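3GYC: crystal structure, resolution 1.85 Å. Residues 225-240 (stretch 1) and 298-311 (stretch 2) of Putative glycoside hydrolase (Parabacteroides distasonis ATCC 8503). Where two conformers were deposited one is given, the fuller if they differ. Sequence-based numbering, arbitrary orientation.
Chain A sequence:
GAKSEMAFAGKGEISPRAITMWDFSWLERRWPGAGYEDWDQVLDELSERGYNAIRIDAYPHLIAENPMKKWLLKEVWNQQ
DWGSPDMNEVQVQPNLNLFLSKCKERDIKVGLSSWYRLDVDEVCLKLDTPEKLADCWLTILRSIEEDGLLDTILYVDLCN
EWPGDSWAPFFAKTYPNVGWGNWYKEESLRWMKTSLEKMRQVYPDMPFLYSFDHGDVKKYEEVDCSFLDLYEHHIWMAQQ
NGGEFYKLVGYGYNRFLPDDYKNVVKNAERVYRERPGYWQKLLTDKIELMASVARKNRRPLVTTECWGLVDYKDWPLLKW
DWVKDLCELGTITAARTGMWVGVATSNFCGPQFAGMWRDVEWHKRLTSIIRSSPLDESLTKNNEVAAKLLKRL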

# COMPACT_ATOMS: atom_id res chain seq x y z
N CYS A 225 -6.62 -8.35 -17.62
CA CYS A 225 -5.75 -7.45 -16.89
C CYS A 225 -4.37 -8.09 -16.81
O CYS A 225 -3.61 -7.90 -15.84
N SER A 226 -4.05 -8.82 -17.88
CA SER A 226 -2.80 -9.53 -18.02
C SER A 226 -1.62 -8.56 -18.04
O SER A 226 -0.51 -8.97 -17.75
N PHE A 227 -1.89 -7.30 -18.40
CA PHE A 227 -0.88 -6.22 -18.42
C PHE A 227 -0.36 -5.82 -17.02
O PHE A 227 0.53 -4.96 -16.92
N LEU A 228 -0.95 -6.37 -15.96
CA LEU A 228 -0.46 -6.15 -14.60
C LEU A 228 0.57 -7.23 -14.30
O LEU A 228 0.32 -8.41 -14.58
N ASP A 229 1.73 -6.85 -13.78
CA ASP A 229 2.82 -7.81 -13.48
C ASP A 229 2.62 -8.50 -12.12
O ASP A 229 3.25 -9.53 -11.84
N LEU A 230 1.83 -7.87 -11.26
CA LEU A 230 1.49 -8.35 -9.93
C LEU A 230 0.20 -7.70 -9.46
O LEU A 230 -0.26 -6.73 -10.06
N TYR A 231 -0.39 -8.20 -8.39
CA TYR A 231 -1.57 -7.57 -7.85
C TYR A 231 -1.20 -7.12 -6.43
O TYR A 231 -0.60 -7.90 -5.66
N GLU A 232 -1.52 -5.87 -6.12
CA GLU A 232 -1.32 -5.33 -4.77
C GLU A 232 -2.75 -5.09 -4.31
O GLU A 232 -3.37 -4.15 -4.74
N HIS A 233 -3.30 -5.98 -3.47
CA HIS A 233 -4.69 -5.91 -3.11
C HIS A 233 -4.84 -5.64 -1.63
O HIS A 233 -4.18 -6.27 -0.80
N HIS A 234 -5.69 -4.68 -1.30
CA HIS A 234 -5.89 -4.28 0.09
C HIS A 234 -7.07 -5.05 0.66
O HIS A 234 -8.12 -5.09 0.05
N ILE A 235 -6.86 -5.69 1.81
CA ILE A 235 -7.85 -6.61 2.40
C ILE A 235 -7.99 -6.38 3.88
O ILE A 235 -7.05 -6.60 4.64
N TRP A 236 -9.19 -5.99 4.29
CA TRP A 236 -9.51 -5.82 5.71
C TRP A 236 -10.80 -6.53 6.09
O TRP A 236 -11.78 -6.45 5.37
N MSE A 237 -10.77 -7.20 7.24
CA MSE A 237 -11.94 -7.82 7.87
C MSE A 237 -13.11 -6.84 7.98
O MSE A 237 -14.30 -7.20 7.75
N ALA A 238 -12.78 -5.62 8.38
CA ALA A 238 -13.77 -4.58 8.58
C ALA A 238 -14.62 -4.25 7.35
O ALA A 238 -15.75 -3.77 7.50
N GLN A 239 -14.09 -4.51 6.15
CA GLN A 239 -14.78 -4.21 4.87
C GLN A 239 -15.52 -5.40 4.25
O GLN A 239 -16.28 -5.23 3.29
N GLN A 240 -15.32 -6.60 4.80
CA GLN A 240 -15.94 -7.79 4.27
C GLN A 240 -17.44 -7.75 4.44
O GLN A 240 -17.97 -7.03 5.29
N ARG A 298 -1.92 -16.76 -12.55
CA ARG A 298 -0.47 -16.90 -12.44
C ARG A 298 0.22 -15.54 -12.20
O ARG A 298 1.13 -15.15 -12.91
N ARG A 299 -0.23 -14.83 -11.17
CA ARG A 299 0.34 -13.54 -10.81
C ARG A 299 0.71 -13.50 -9.34
O ARG A 299 -0.03 -14.05 -8.51
N PRO A 300 1.83 -12.84 -9.01
CA PRO A 300 2.21 -12.75 -7.61
C PRO A 300 1.37 -11.72 -6.89
O PRO A 300 0.84 -10.81 -7.52
N LEU A 301 1.21 -11.90 -5.59
CA LEU A 301 0.44 -10.99 -4.79
C LEU A 301 1.27 -10.24 -3.78
O LEU A 301 2.24 -10.76 -3.22
N VAL A 302 0.89 -8.98 -3.57
CA VAL A 302 1.45 -8.18 -2.49
C VAL A 302 0.25 -7.55 -1.77
O VAL A 302 -0.71 -7.14 -2.40
N THR A 303 0.29 -7.47 -0.44
CA THR A 303 -0.73 -6.77 0.33
C THR A 303 0.01 -5.90 1.34
O THR A 303 0.83 -6.40 2.11
N THR A 304 -0.23 -4.57 1.31
CA THR A 304 0.39 -3.63 2.24
C THR A 304 -0.64 -2.92 3.12
O THR A 304 -0.27 -2.22 4.06
N GLU A 305 -1.93 -3.14 2.85
CA GLU A 305 -3.00 -2.54 3.62
C GLU A 305 -3.96 -3.67 4.03
O GLU A 305 -4.60 -4.28 3.20
N CYS A 306 -3.99 -3.94 5.33
CA CYS A 306 -4.57 -5.13 5.88
C CYS A 306 -4.38 -5.05 7.40
O CYS A 306 -3.75 -4.09 7.87
N TRP A 307 -4.93 -5.99 8.19
CA TRP A 307 -5.84 -7.05 7.76
C TRP A 307 -7.16 -6.96 8.52
O TRP A 307 -8.10 -7.69 8.19
N GLY A 308 -7.22 -6.12 9.56
CA GLY A 308 -8.41 -6.04 10.45
C GLY A 308 -9.28 -4.81 10.24
O GLY A 308 -10.27 -4.86 9.53
N LEU A 309 -8.87 -3.70 10.86
CA LEU A 309 -9.57 -2.44 10.73
C LEU A 309 -8.81 -1.60 9.73
O LEU A 309 -7.57 -1.66 9.65
N VAL A 310 -9.54 -0.79 8.98
CA VAL A 310 -8.89 0.09 8.01
C VAL A 310 -8.20 1.29 8.72
O VAL A 310 -7.02 1.57 8.48
N ASP A 311 -8.92 1.95 9.62
CA ASP A 311 -8.43 3.13 10.35
C ASP A 311 -8.33 2.81 11.85
O ASP A 311 -9.25 2.23 12.44

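The apolar centre is the Trp236 ring, whose residue gives up more area to the other stretch (114 Å²) than any other. Its CA-to-CB bond points sideways, and chi1 of -65° (m) with chi2 of -83° sets the indole between Glu305 and Val310. Trp236 CD2 lies 3.3 Å from Val310 CG2, which sits over one face, 3.6 Å from the centroid of the five-membered ring and 24° off its normal; Val310 is t. Glu305 O covers the opposite face, and Trp236 CZ2 reaches Glu305 CB at 3.3 Å.

Further apolar pairs extend from this core. Met237, a selenomethionine with chi1 t, brings CE to 3.7 Å from Leu309 CD1. Ile235 CB meets Trp307 CZ3 at 4.1 Å: Trp307, after a cis peptide bond, starts away, but its ring end returns. Along the parallel bridges, Tyr231 CB packs against Leu301 CD2 at 3.5 Å, while on the Glu232 and Val302 face Leu230 CD1 approaches Val302 CG2 at 3.8 Å.

Polar groups are fitted into this packing. Glu232, chi1 t, turns its end inward, where OE2 accepts from Thr304 OG1 (2.7 Å) and Thr304 N (2.9 Å). Its OE1 accepts from His234 NE2 at 2.8 Å; one face of that imidazole receives Glu305 CG, 3.7 Å from the ring centroid and 7° off the normal. Thr303 OG1 donates to His233 O at 2.8 Å.

Arg299, partly exposed, forms a polar edge of the contact. Its CA-to-CB bond points toward stretch 1, and CB lies over the Tyr231 ring, 3.9 Å from the centroid and 18° off the normal. With chi1 and chi2 both m, the guanidinium reaches the turn from Cys225 to Leu228: NE donates to Leu228 O at 2.9 Å (152°) and NH2 to Ser226 O at 3.0 Å (166°). Both carbonyls lie near the guanidinium plane, where the in-plane N-H bonds of a guanidinium point.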

# COMPACT_ATOMS: atom_id res chain seq x y z
CB CYS A 225 -6.34 -7.18 -15.51
SG CYS A 225 -6.65 -8.65 -14.52
CB SER A 226 -2.79 -10.39 -19.30
OG SER A 226 -2.91 -9.60 -20.47
CB PHE A 227 -1.44 -4.97 -19.14
CG PHE A 227 -2.76 -4.48 -18.59
CD1 PHE A 227 -2.81 -3.69 -17.47
CD2 PHE A 227 -3.94 -4.81 -19.22
CE1 PHE A 227 -4.04 -3.24 -16.95
CE2 PHE A 227 -5.18 -4.38 -18.71
CZ PHE A 227 -5.22 -3.58 -17.57
CB LEU A 228 -1.60 -6.25 -13.60
CG LEU A 228 -2.72 -5.23 -13.77
CD1 LEU A 228 -3.90 -5.53 -12.85
CD2 LEU A 228 -2.21 -3.82 -13.57
CB ASP A 229 4.17 -7.09 -13.51
CG ASP A 229 4.60 -6.64 -14.92
OD1 ASP A 229 4.22 -7.34 -15.91
OD2 ASP A 229 5.34 -5.60 -15.06
CB LEU A 230 2.59 -8.05 -8.92
CG LEU A 230 3.01 -6.61 -8.69
CD1 LEU A 230 3.24 -6.26 -7.21
CD2 LEU A 230 4.25 -6.24 -9.54
CB TYR A 231 -2.82 -8.50 -7.79
CG TYR A 231 -3.19 -9.28 -9.01
CD1 TYR A 231 -2.91 -8.83 -10.30
CD2 TYR A 231 -3.92 -10.47 -8.89
CE1 TYR A 231 -3.27 -9.58 -11.41
CE2 TYR A 231 -4.31 -11.20 -9.99
CZ TYR A 231 -4.00 -10.74 -11.24
OH TYR A 231 -4.37 -11.49 -12.31
CB GLU A 232 -0.46 -4.06 -4.79
CG GLU A 232 0.30 -3.77 -3.45
CD GLU A 232 -0.43 -2.90 -2.43
OE1 GLU A 232 -0.75 -1.74 -2.75
OE2 GLU A 232 -0.63 -3.34 -1.27
CB HIS A 233 -5.45 -7.17 -3.52
CG HIS A 233 -6.89 -6.88 -3.82
ND1 HIS A 233 -7.31 -6.51 -5.08
CD2 HIS A 233 -7.96 -6.77 -3.01
CE1 HIS A 233 -8.60 -6.24 -5.04
NE2 HIS A 233 -9.02 -6.38 -3.79
CB HIS A 234 -6.08 -2.76 0.19
CG HIS A 234 -4.95 -1.98 -0.43
ND1 HIS A 234 -5.03 -0.61 -0.64
CD2 HIS A 234 -3.74 -2.37 -0.89
CE1 HIS A 234 -3.88 -0.19 -1.15
NE2 HIS A 234 -3.09 -1.24 -1.34
CB ILE A 235 -7.43 -8.09 2.21
CG1 ILE A 235 -7.40 -8.46 0.75
CG2 ILE A 235 -8.42 -9.07 2.91
CD1 ILE A 235 -6.83 -9.87 0.47
CB TRP A 236 -9.74 -4.37 6.03
CG TRP A 236 -8.54 -3.46 5.88
CD1 TRP A 236 -7.54 -3.25 6.79
CD2 TRP A 236 -8.32 -2.59 4.81
NE1 TRP A 236 -6.69 -2.28 6.33
CE2 TRP A 236 -7.14 -1.87 5.09
CE3 TRP A 236 -9.00 -2.34 3.61
CZ2 TRP A 236 -6.62 -0.90 4.22
CZ3 TRP A 236 -8.48 -1.37 2.73
CH2 TRP A 236 -7.31 -0.67 3.04
CB MSE A 237 -11.55 -8.24 9.29
CG MSE A 237 -12.72 -8.80 10.15
SE MSE A 237 -14.00 -7.51 10.96
CE MSE A 237 -12.90 -6.54 12.22
CB ALA A 238 -13.10 -3.31 9.13
CB GLN A 239 -13.78 -3.69 3.82
CG GLN A 239 -13.18 -2.32 4.15
CD GLN A 239 -12.35 -1.74 3.03
OE1 GLN A 239 -11.78 -2.46 2.21
NE2 GLN A 239 -12.24 -0.44 3.02
CB GLN A 240 -15.36 -9.04 4.93
CG GLN A 240 -13.86 -9.18 4.78
CD GLN A 240 -13.42 -8.98 3.37
OE1 GLN A 240 -13.94 -9.61 2.46
NE2 GLN A 240 -12.45 -8.11 3.16
CB ARG A 298 0.07 -17.64 -13.66
CG ARG A 298 -0.62 -18.99 -13.86
CD ARG A 298 -0.12 -19.71 -15.08
NE ARG A 298 1.30 -20.07 -15.00
CZ ARG A 298 1.77 -21.15 -14.39
NH1 ARG A 298 0.94 -21.97 -13.76
NH2 ARG A 298 3.07 -21.40 -14.39
CB ARG A 299 -0.67 -12.43 -11.12
CG ARG A 299 -0.86 -12.18 -12.59
CD ARG A 299 0.41 -11.64 -13.21
NE ARG A 299 0.25 -11.29 -14.62
CZ ARG A 299 0.32 -12.16 -15.62
NH1 ARG A 299 0.50 -13.46 -15.40
NH2 ARG A 299 0.19 -11.72 -16.86
CB PRO A 300 3.67 -12.33 -7.64
CG PRO A 300 3.94 -11.84 -9.00
CD PRO A 300 2.89 -12.37 -9.92
CB LEU A 301 -0.64 -11.75 -4.02
CG LEU A 301 -1.80 -12.30 -4.83
CD1 LEU A 301 -2.78 -13.05 -3.93
CD2 LEU A 301 -2.47 -11.16 -5.59
CB VAL A 302 2.44 -7.04 -2.98
CG1 VAL A 302 2.84 -6.13 -1.79
CG2 VAL A 302 3.68 -7.61 -3.67
CB THR A 303 -1.76 -7.74 1.02
OG1 THR A 303 -2.60 -8.37 0.03
CG2 THR A 303 -2.69 -6.96 2.01
CB THR A 304 1.24 -2.56 1.50
OG1 THR A 304 0.38 -1.74 0.69
CG2 THR A 304 2.34 -3.22 0.63
CB GLU A 305 -3.67 -1.44 2.81
CG GLU A 305 -2.69 -0.33 2.33
CD GLU A 305 -3.42 1.00 2.02
OE1 GLU A 305 -4.30 1.38 2.81
OE2 GLU A 305 -3.11 1.69 1.02
CB CYS A 306 -3.76 -6.30 5.33
SG CYS A 306 -1.95 -5.96 5.58
CB TRP A 307 -5.28 -8.47 8.07
CG TRP A 307 -4.01 -8.87 7.35
CD1 TRP A 307 -2.76 -8.82 7.84
CD2 TRP A 307 -3.90 -9.41 6.03
NE1 TRP A 307 -1.86 -9.24 6.91
CE2 TRP A 307 -2.54 -9.63 5.79
CE3 TRP A 307 -4.82 -9.72 5.02
CZ2 TRP A 307 -2.06 -10.12 4.59
CZ3 TRP A 307 -4.35 -10.21 3.84
CH2 TRP A 307 -2.98 -10.41 3.63
CB LEU A 309 -9.71 -1.72 12.08
CG LEU A 309 -11.06 -1.92 12.79
CD1 LEU A 309 -11.29 -3.34 13.23
CD2 LEU A 309 -11.22 -0.96 13.98
CB VAL A 310 -9.90 0.60 6.94
CG1 VAL A 310 -9.21 1.50 5.92
CG2 VAL A 310 -10.52 -0.58 6.24
CB ASP A 311 -9.43 4.28 10.17
CG ASP A 311 -9.54 4.76 8.73
OD1 ASP A 311 -8.64 4.45 7.96
OD2 ASP A 311 -10.54 5.49 8.40